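Local atomic coordinates of acetyltransferase, GNAT family (Streptococcus agalactiae 2603V/R, PDB entry 2PC1), a protein that probably transfers an acyl group, most likely acetyl from acetyl-CoA, to an acceptor substrate. Residues 72-77 with 86-91. Numbering follows the deposited sequence.
Sequences YAWVGI and AAVIDG
One face of the Tyr72 ring lies against Ile89. Ile89 CG1 sits 3.6 Å from the Tyr72 ring centroid, 7° off the normal, which makes a CH-pi contact. Ile89 CD1 lies 3.7 Å from Tyr72 CE2, over the same face. Tyr72 CG is anti to the carbonyl carbon (chi1 -58°), which swings the ring out over Ile89. The Trp74 indole meets Val88 obliquely, with Trp74 CD1 3.5 Å from Val88 CG2. At the indole edge, in plane, a water accepts from Trp74 NE1 at 3.0 Å and donates to Val88 O, thus tying side chain to backbone. Ala86 O also lies at the indole edge, near its plane.

The backbones form part of an antiparallel hairpin, strands 73-78 and 81-91. Trp74 and Ala86 are a hydrogen-bonded pair. Trp74 N gives a bond of 2.8 Å to Ala86 O, and Ala86 N returns one of 3.0 Å to Trp74 O. Ala73 and Ala87 are the next, non-hydrogen-bonded pair. Beyond them, Val88 N bonds to Tyr72 O at 2.8 Å. Ala73 and Ala87 face helix 61-70, where both touch Asp67. Trp74, on the other face, meets the His140 ring.

Main-chain bonds thus set the register within the mixed GNAT sheet. Apolar contact adds grip on both faces, and the bridging water satisfies the indole N-H and the Val88 carbonyl together.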
ATOM      1  N   TYR A  72       3.674  -2.427  11.442  1.00 10.71           N
ATOM      2  CA  TYR A  72       3.508  -1.954  10.069  1.00  9.09           C
ATOM      3  C   TYR A  72       2.044  -1.768   9.686  1.00 10.57           C
ATOM      4  O   TYR A  72       1.751  -1.033   8.757  1.00 10.46           O
ATOM      5  CB  TYR A  72       4.078  -2.952   9.093  1.00 10.67           C
ATOM      6  CG  TYR A  72       5.533  -3.310   9.229  1.00 11.81           C
ATOM      7  CD1 TYR A  72       6.440  -2.473   9.859  1.00 12.34           C
ATOM      8  CD2 TYR A  72       6.005  -4.453   8.607  1.00 13.96           C
ATOM      9  CE1 TYR A  72       7.805  -2.815   9.918  1.00 12.75           C
ATOM     10  CE2 TYR A  72       7.350  -4.800   8.648  1.00 16.34           C
ATOM     11  CZ  TYR A  72       8.234  -3.968   9.299  1.00 15.05           C
ATOM     12  OH  TYR A  72       9.594  -4.281   9.356  1.00 19.31           O
ATOM     13  N   ALA A  73       1.133  -2.488  10.356  1.00  9.78           N
ATOM     14  CA  ALA A  73      -0.235  -2.616   9.875  1.00  9.51           C
ATOM     15  C   ALA A  73      -1.091  -1.433  10.235  1.00  8.85           C
ATOM     16  O   ALA A  73      -1.312  -1.151  11.424  1.00  9.53           O
ATOM     17  CB  ALA A  73      -0.865  -3.874  10.449  1.00  9.14           C
ATOM     18  N   TRP A  74      -1.583  -0.733   9.220  1.00  9.78           N
ATOM     19  CA  TRP A  74      -2.510   0.376   9.393  1.00  8.38           C
ATOM     20  C   TRP A  74      -3.834   0.045   8.753  1.00  8.71           C
ATOM     21  O   TRP A  74      -3.892  -0.613   7.712  1.00 10.31           O
ATOM     22  CB  TRP A  74      -1.966   1.630   8.718  1.00  9.52           C
ATOM     23  CG  TRP A  74      -0.846   2.266   9.468  1.00 10.21           C
ATOM     24  CD1 TRP A  74       0.443   1.866   9.477  1.00 11.25           C
ATOM     25  CD2 TRP A  74      -0.917   3.411  10.313  1.00  9.75           C
ATOM     26  NE1 TRP A  74       1.196   2.693  10.272  1.00 10.45           N
ATOM     27  CE2 TRP A  74       0.375   3.655  10.818  1.00  9.34           C
ATOM     28  CE3 TRP A  74      -1.950   4.267  10.706  1.00 11.06           C
ATOM     29  CZ2 TRP A  74       0.648   4.722  11.672  1.00 11.40           C
ATOM     30  CZ3 TRP A  74      -1.674   5.305  11.565  1.00 12.23           C
ATOM     31  CH2 TRP A  74      -0.385   5.540  12.016  1.00 11.08           C
ATOM     32  N   VAL A  75      -4.903   0.563   9.352  1.00  9.20           N
ATOM     33  CA  VAL A  75      -6.249   0.413   8.787  1.00  8.67           C
ATOM     34  C   VAL A  75      -6.961   1.742   8.699  1.00  9.66           C
ATOM     35  O   VAL A  75      -6.636   2.695   9.431  1.00 10.89           O
ATOM     36  CB  VAL A  75      -7.110  -0.590   9.597  1.00  9.74           C
ATOM     37  CG1 VAL A  75      -6.548  -1.983   9.433  1.00 12.61           C
ATOM     38  CG2 VAL A  75      -7.190  -0.202  11.087  1.00 10.76           C
ATOM     39  N   GLY A  76      -7.942   1.792   7.818  1.00 10.07           N
ATOM     40  CA  GLY A  76      -8.839   2.940   7.729  1.00 10.37           C
ATOM     41  C   GLY A  76     -10.247   2.458   8.030  1.00 10.72           C
ATOM     42  O   GLY A  76     -10.706   1.457   7.468  1.00 12.68           O
ATOM     43  N   ILE A  77     -10.931   3.181   8.898  1.00 11.86           N
ATOM     44  CA  ILE A  77     -12.257   2.838   9.374  1.00 12.61           C
ATOM     45  C   ILE A  77     -13.199   3.910   8.838  1.00 14.23           C
ATOM     46  O   ILE A  77     -12.987   5.108   9.061  1.00 15.36           O
ATOM     47  CB  ILE A  77     -12.315   2.819  10.925  1.00 13.97           C
ATOM     48  CG1 ILE A  77     -11.165   2.024  11.540  1.00 16.15           C
ATOM     49  CG2 ILE A  77     -13.677   2.319  11.443  1.00 15.56           C
ATOM     50  CD1 ILE A  77     -11.050   0.621  11.073  1.00 17.00           C
ATOM     51  N   ALA A  86      -3.118  -1.141   4.907  1.00 10.23           N
ATOM     52  CA  ALA A  86      -1.804  -1.082   4.280  1.00 10.32           C
ATOM     53  C   ALA A  86      -0.754  -1.357   5.310  1.00 10.29           C
ATOM     54  O   ALA A  86      -0.953  -1.095   6.495  1.00 11.59           O
ATOM     55  CB  ALA A  86      -1.542   0.241   3.677  1.00 11.26           C
ATOM     56  N   ALA A  87       0.376  -1.873   4.845  1.00 10.61           N
ATOM     57  CA  ALA A  87       1.568  -1.965   5.664  1.00 10.20           C
ATOM     58  C   ALA A  87       2.469  -0.779   5.353  1.00 11.38           C
ATOM     59  O   ALA A  87       2.697  -0.474   4.173  1.00 12.75           O
ATOM     60  CB  ALA A  87       2.314  -3.250   5.367  1.00 11.86           C
ATOM     61  N   VAL A  88       2.987  -0.138   6.368  1.00 10.57           N
ATOM     62  CA  VAL A  88       3.842   1.043   6.248  1.00  9.49           C
ATOM     63  C   VAL A  88       5.154   0.687   6.935  1.00 11.19           C
ATOM     64  O   VAL A  88       5.176   0.402   8.138  1.00 12.84           O
ATOM     65  CB  VAL A  88       3.203   2.269   6.920  1.00 11.89           C
ATOM     66  CG1 VAL A  88       4.127   3.466   6.808  1.00 13.85           C
ATOM     67  CG2 VAL A  88       1.857   2.560   6.300  1.00 12.58           C
ATOM     68  N   ILE A  89       6.250   0.718   6.173  1.00 10.65           N
ATOM     69  CA  ILE A  89       7.546   0.331   6.701  1.00 11.44           C
ATOM     70  C   ILE A  89       8.531   1.480   6.542  1.00 11.79           C
ATOM     71  O   ILE A  89       8.701   2.015   5.442  1.00 10.62           O
ATOM     72  CB  ILE A  89       8.089  -0.886   5.951  1.00 12.74           C
ATOM     73  CG1 ILE A  89       7.095  -2.056   6.032  1.00 14.43           C
ATOM     74  CG2 ILE A  89       9.434  -1.297   6.539  1.00 14.65           C
ATOM     75  CD1 ILE A  89       7.532  -3.306   5.299  1.00 18.56           C
ATOM     76  N   ASP A  90       9.174   1.848   7.646  1.00 11.23           N
ATOM     77  CA  ASP A  90      10.196   2.872   7.674  1.00 11.99           C
ATOM     78  C   ASP A  90      11.533   2.171   7.605  1.00 11.94           C
ATOM     79  O   ASP A  90      11.931   1.483   8.529  1.00 14.18           O
ATOM     80  CB  ASP A  90      10.053   3.663   8.989  1.00 12.98           C
ATOM     81  CG  ASP A  90      11.039   4.793   9.158  1.00 13.87           C
ATOM     82  OD1 ASP A  90      11.816   5.120   8.244  1.00 14.00           O
ATOM     83  OD2 ASP A  90      11.038   5.366  10.287  1.00 16.44           O
ATOM     84  N   GLY A  91      12.263   2.377   6.524  1.00 12.79           N
ATOM     85  CA  GLY A  91      13.566   1.754   6.374  1.00 14.45           C
ATOM     86  C   GLY A  91      13.918   1.643   4.911  1.00 12.76           C
ATOM     87  O   GLY A  91      13.616   2.525   4.141  1.00 12.86           O
TER
HETATM   88  O   HOH W   1       4.003   1.665  10.460  1.00 16.67           O